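Local coordinates for PH1570-like domain-containing protein (Pyrococcus horikoshii, PDB 2HQ4), which is of unknown function, a singleton archaeal protein built on an antiparallel beta sheet with helices packed against it, at residues K41-L50 with I150-W161. Residues are numbered along the deposited sequence; the frame is centred on the assembly and turned at random.
Sequences KVLLAMIYEL and IANKILKYIWKW
Helix 41-50 and the short C-terminal helix 150-155 cross with their axes 9.8 Å apart and their N-to-C directions 114° from each other, the chain end then running on past the first turns of the longer helix. This is a helix-helix crossing beside an antiparallel beta sheet: Ile-154 also rests on Phe-143 and Phe-145 of strand 141-145, while Met-46 also touches Phe-23 of strand 22-25. Tyr-157 sits at the centre. Ala-45 CB lies squarely over one face of its ring, 3.5 Å from the centroid in a CH-pi contact, and Lys-156 CG covers the opposite face, so the ring is sandwiched. Tyr-157 OH donates to Glu-49 OE1 at 2.5 Å, a very short hydrogen bond, with OE1 at the ring edge, near its plane; carboxylate and ring planes are turned 75° apart. Glu-49 reaches this spot on an extended chain, CG anti to the backbone N (chi1 175°). Glu-49 OE2 forms a salt bridge with Lys-156 NZ at 2.6 Å, the ammonium nitrogen on the syn side, somewhat out of the carboxylate plane. In place of Glu-49 a glutamine would probably leave the Lys-156 ammonium without its countercharge in this contact and weaken the hold on the tyrosine hydroxyl. Next to this polar cluster, Met-46 bends at chi3 and lays SD against Ile-154 CG1 at 3.7 Å, its CE reaching Ile-150 CG2. Val-42 packs CG1 against Tyr-157 CB and CG2 against the carbonyl oxygen of Tyr-157. At the chain terminus, Lys-160 CB and Lys-41 CB lie on opposite faces of the Trp-161 indole, both offset toward its rim; Lys-41 CD makes an off-centre CH-pi contact with its five-membered ring, and Trp-161 CZ3 meets Ala-45 CB at 3.6 Å. Back at the carboxylate, a water donates to Lys-153 O at 2.8 Å and, more weakly, to Glu-49 OE1.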
loop_
_atom_site.group_PDB
_atom_site.type_symbol
_atom_site.label_atom_id
_atom_site.label_comp_id
_atom_site.label_asym_id
_atom_site.label_seq_id
_atom_site.Cartn_x
_atom_site.Cartn_y
_atom_site.Cartn_z
ATOM N N LYS A 41 7.115 -5.238 -0.880
ATOM C CA LYS A 41 7.470 -5.516 0.510
ATOM C C LYS A 41 6.525 -4.825 1.533
ATOM O O LYS A 41 6.317 -5.320 2.628
ATOM C CB LYS A 41 8.948 -5.149 0.781
ATOM C CG LYS A 41 9.982 -6.106 0.105
ATOM C CD LYS A 41 11.402 -5.748 0.600
ATOM C CE LYS A 41 12.498 -6.498 -0.195
ATOM N NZ LYS A 41 13.839 -6.127 0.375
ATOM N N VAL A 42 6.007 -3.647 1.188
ATOM C CA VAL A 42 4.943 -3.039 2.012
ATOM C C VAL A 42 3.717 -3.970 2.041
ATOM O O VAL A 42 3.142 -4.240 3.105
ATOM C CB VAL A 42 4.535 -1.620 1.471
ATOM C CG1 VAL A 42 3.381 -1.031 2.322
ATOM C CG2 VAL A 42 5.753 -0.711 1.489
ATOM N N LEU A 43 3.346 -4.519 0.891
ATOM C CA LEU A 43 2.188 -5.409 0.851
ATOM C C LEU A 43 2.456 -6.695 1.672
ATOM O O LEU A 43 1.589 -7.179 2.436
ATOM C CB LEU A 43 1.808 -5.682 -0.611
ATOM C CG LEU A 43 0.753 -4.710 -1.214
ATOM C CD1 LEU A 43 1.081 -3.230 -1.039
ATOM C CD2 LEU A 43 0.611 -5.070 -2.659
ATOM N N LEU A 44 3.675 -7.224 1.564
ATOM C CA LEU A 44 4.080 -8.399 2.372
ATOM C C LEU A 44 3.970 -8.132 3.854
ATOM O O LEU A 44 3.455 -8.966 4.624
ATOM C CB LEU A 44 5.541 -8.802 2.069
ATOM C CG LEU A 44 5.732 -9.429 0.706
ATOM C CD1 LEU A 44 7.260 -9.664 0.413
ATOM C CD2 LEU A 44 4.990 -10.750 0.731
ATOM N N ALA A 45 4.439 -6.962 4.274
ATOM C CA ALA A 45 4.341 -6.591 5.685
ATOM C C ALA A 45 2.881 -6.473 6.138
ATOM O O ALA A 45 2.533 -6.878 7.253
ATOM C CB ALA A 45 5.102 -5.283 5.931
ATOM N N MET A 46 2.024 -5.917 5.282
ATOM C CA MET A 46 0.581 -5.830 5.604
ATOM C C MET A 46 -0.042 -7.222 5.790
ATOM O O MET A 46 -0.880 -7.407 6.675
ATOM C CB MET A 46 -0.171 -5.081 4.463
ATOM C CG MET A 46 0.198 -3.547 4.321
ATOM S SD MET A 46 -0.427 -2.777 2.802
ATOM C CE MET A 46 -2.193 -2.761 3.207
ATOM N N ILE A 47 0.330 -8.183 4.936
ATOM C CA ILE A 47 -0.177 -9.571 5.003
ATOM C C ILE A 47 0.272 -10.241 6.301
ATOM O O ILE A 47 -0.530 -10.844 7.024
ATOM C CB ILE A 47 0.293 -10.399 3.746
ATOM C CG1 ILE A 47 -0.472 -9.944 2.511
ATOM C CG2 ILE A 47 0.063 -11.902 3.953
ATOM C CD1 ILE A 47 0.223 -10.314 1.084
ATOM N N TYR A 48 1.569 -10.124 6.597
ATOM C CA TYR A 48 2.122 -10.595 7.856
ATOM C C TYR A 48 1.346 -10.056 9.059
ATOM O O TYR A 48 0.944 -10.820 9.969
ATOM C CB TYR A 48 3.589 -10.183 7.925
ATOM C CG TYR A 48 4.358 -10.700 9.127
ATOM C CD1 TYR A 48 5.042 -11.926 9.080
ATOM C CD2 TYR A 48 4.444 -9.938 10.294
ATOM C CE1 TYR A 48 5.775 -12.393 10.213
ATOM C CE2 TYR A 48 5.153 -10.400 11.416
ATOM C CZ TYR A 48 5.816 -11.615 11.351
ATOM O OH TYR A 48 6.525 -12.018 12.463
ATOM N N GLU A 49 1.149 -8.744 9.075
ATOM C CA GLU A 49 0.449 -8.115 10.179
ATOM C C GLU A 49 -1.007 -8.604 10.278
ATOM O O GLU A 49 -1.489 -8.822 11.388
ATOM C CB GLU A 49 0.527 -6.586 10.077
ATOM C CG GLU A 49 -0.299 -5.870 11.145
ATOM C CD GLU A 49 -0.090 -4.374 11.163
ATOM O OE1 GLU A 49 0.934 -3.895 10.616
ATOM O OE2 GLU A 49 -0.944 -3.664 11.756
ATOM N N LEU A 50 -1.678 -8.803 9.139
ATOM C CA LEU A 50 -3.055 -9.281 9.118
ATOM C C LEU A 50 -3.230 -10.700 9.728
ATOM O O LEU A 50 -4.232 -10.968 10.409
ATOM C CB LEU A 50 -3.641 -9.251 7.707
ATOM C CG LEU A 50 -4.125 -7.923 7.096
ATOM C CD1 LEU A 50 -4.656 -8.177 5.670
ATOM C CD2 LEU A 50 -5.265 -7.284 7.993
ATOM N N ILE A 150 -7.666 1.524 5.531
ATOM C CA ILE A 150 -6.463 0.813 4.979
ATOM C C ILE A 150 -5.239 1.753 4.997
ATOM O O ILE A 150 -4.102 1.295 5.045
ATOM C CB ILE A 150 -6.712 0.269 3.554
ATOM C CG1 ILE A 150 -7.949 -0.625 3.512
ATOM C CG2 ILE A 150 -5.416 -0.488 2.946
ATOM C CD1 ILE A 150 -8.122 -1.454 4.661
ATOM N N ALA A 151 -5.466 3.069 4.964
ATOM C CA ALA A 151 -4.345 4.032 4.966
ATOM C C ALA A 151 -3.329 3.739 6.065
ATOM O O ALA A 151 -2.153 3.701 5.791
ATOM C CB ALA A 151 -4.824 5.515 5.077
ATOM N N ASN A 152 -3.784 3.537 7.306
ATOM C CA ASN A 152 -2.844 3.308 8.430
ATOM C C ASN A 152 -2.010 2.046 8.310
ATOM O O ASN A 152 -0.887 2.011 8.800
ATOM C CB ASN A 152 -3.563 3.312 9.805
ATOM C CG ASN A 152 -4.407 4.605 10.010
ATOM O OD1 ASN A 152 -4.068 5.466 10.841
ATOM N ND2 ASN A 152 -5.463 4.747 9.220
ATOM N N LYS A 153 -2.591 1.020 7.719
ATOM C CA LYS A 153 -1.909 -0.255 7.474
ATOM C C LYS A 153 -0.714 -0.055 6.524
ATOM O O LYS A 153 0.311 -0.750 6.654
ATOM C CB LYS A 153 -2.878 -1.241 6.867
ATOM C CG LYS A 153 -4.075 -1.607 7.824
ATOM C CD LYS A 153 -4.967 -2.651 7.129
ATOM C CE LYS A 153 -6.208 -3.073 7.977
ATOM N NZ LYS A 153 -6.043 -2.947 9.454
ATOM N N ILE A 154 -0.887 0.840 5.556
ATOM C CA ILE A 154 0.174 1.226 4.594
ATOM C C ILE A 154 1.182 2.147 5.219
ATOM O O ILE A 154 2.401 1.914 5.099
ATOM C CB ILE A 154 -0.425 1.854 3.287
ATOM C CG1 ILE A 154 -1.261 0.825 2.523
ATOM C CG2 ILE A 154 0.669 2.401 2.314
ATOM C CD1 ILE A 154 -2.283 1.482 1.568
ATOM N N LEU A 155 0.697 3.179 5.913
ATOM C CA LEU A 155 1.538 4.248 6.440
ATOM C C LEU A 155 2.588 3.691 7.395
ATOM O O LEU A 155 3.689 4.246 7.498
ATOM C CB LEU A 155 0.688 5.300 7.150
ATOM C CG LEU A 155 -0.188 6.233 6.304
ATOM C CD1 LEU A 155 -1.098 7.122 7.210
ATOM C CD2 LEU A 155 0.710 7.067 5.387
ATOM N N LYS A 156 2.251 2.568 8.037
ATOM C CA LYS A 156 3.143 1.913 9.016
ATOM C C LYS A 156 4.458 1.395 8.372
ATOM O O LYS A 156 5.500 1.300 9.044
ATOM C CB LYS A 156 2.387 0.776 9.690
ATOM C CG LYS A 156 3.208 -0.098 10.611
ATOM C CD LYS A 156 2.336 -1.141 11.326
ATOM C CE LYS A 156 1.038 -0.531 11.828
ATOM N NZ LYS A 156 0.253 -1.554 12.568
ATOM N N TYR A 157 4.402 1.091 7.080
ATOM C CA TYR A 157 5.484 0.349 6.422
ATOM C C TYR A 157 6.126 1.065 5.253
ATOM O O TYR A 157 7.098 0.542 4.662
ATOM C CB TYR A 157 4.990 -1.014 5.949
ATOM C CG TYR A 157 4.553 -1.885 7.092
ATOM C CD1 TYR A 157 5.458 -2.269 8.079
ATOM C CD2 TYR A 157 3.244 -2.345 7.172
ATOM C CE1 TYR A 157 5.054 -3.085 9.138
ATOM C CE2 TYR A 157 2.831 -3.156 8.225
ATOM C CZ TYR A 157 3.737 -3.510 9.193
ATOM O OH TYR A 157 3.320 -4.314 10.220
ATOM N N ILE A 158 5.629 2.247 4.914
ATOM C CA ILE A 158 6.133 2.877 3.671
ATOM C C ILE A 158 7.508 3.469 3.803
ATOM O O ILE A 158 8.098 3.894 2.793
ATOM C CB ILE A 158 5.217 3.985 3.086
ATOM C CG1 ILE A 158 4.962 5.097 4.118
ATOM C CG2 ILE A 158 3.984 3.383 2.430
ATOM C CD1 ILE A 158 4.179 6.300 3.518
ATOM N N TRP A 159 8.008 3.540 5.033
ATOM C CA TRP A 159 9.331 4.149 5.254
ATOM C C TRP A 159 10.421 3.123 5.297
ATOM O O TRP A 159 11.592 3.474 5.241
ATOM C CB TRP A 159 9.339 4.985 6.527
ATOM C CG TRP A 159 8.338 6.034 6.436
ATOM C CD1 TRP A 159 7.213 6.157 7.196
ATOM C CD2 TRP A 159 8.309 7.110 5.476
ATOM N NE1 TRP A 159 6.493 7.256 6.786
ATOM C CE2 TRP A 159 7.140 7.858 5.735
ATOM C CE3 TRP A 159 9.165 7.519 4.436
ATOM C CZ2 TRP A 159 6.792 8.995 4.984
ATOM C CZ3 TRP A 159 8.821 8.655 3.682
ATOM C CH2 TRP A 159 7.651 9.383 3.976
ATOM N N LYS A 160 10.020 1.862 5.430
ATOM C CA LYS A 160 10.929 0.747 5.619
ATOM C C LYS A 160 11.507 0.119 4.332
ATOM O O LYS A 160 12.517 -0.589 4.404
ATOM C CB LYS A 160 10.254 -0.348 6.462
ATOM C CG LYS A 160 10.567 -0.320 7.946
ATOM C CD LYS A 160 10.972 -1.736 8.411
ATOM C CE LYS A 160 10.990 -1.901 9.941
ATOM N NZ LYS A 160 9.638 -1.651 10.553
ATOM N N TRP A 161 10.912 0.361 3.158
ATOM C CA TRP A 161 11.327 -0.406 1.953
ATOM C C TRP A 161 11.325 0.271 0.550
ATOM O O TRP A 161 11.343 1.505 0.401
ATOM C CB TRP A 161 10.542 -1.739 1.921
ATOM C CG TRP A 161 10.850 -2.653 3.096
ATOM C CD1 TRP A 161 12.043 -3.284 3.355
ATOM C CD2 TRP A 161 9.962 -3.042 4.153
ATOM N NE1 TRP A 161 11.954 -4.029 4.505
ATOM C CE2 TRP A 161 10.688 -3.899 5.019
ATOM C CE3 TRP A 161 8.626 -2.745 4.460
ATOM C CZ2 TRP A 161 10.119 -4.464 6.167
ATOM C CZ3 TRP A 161 8.067 -3.298 5.605
ATOM C CH2 TRP A 161 8.810 -4.156 6.440
HETATM O O HOH W 1 -0.229 -3.051 8.075
HETATM O O HOH W 2 -3.488 -4.861 9.818
#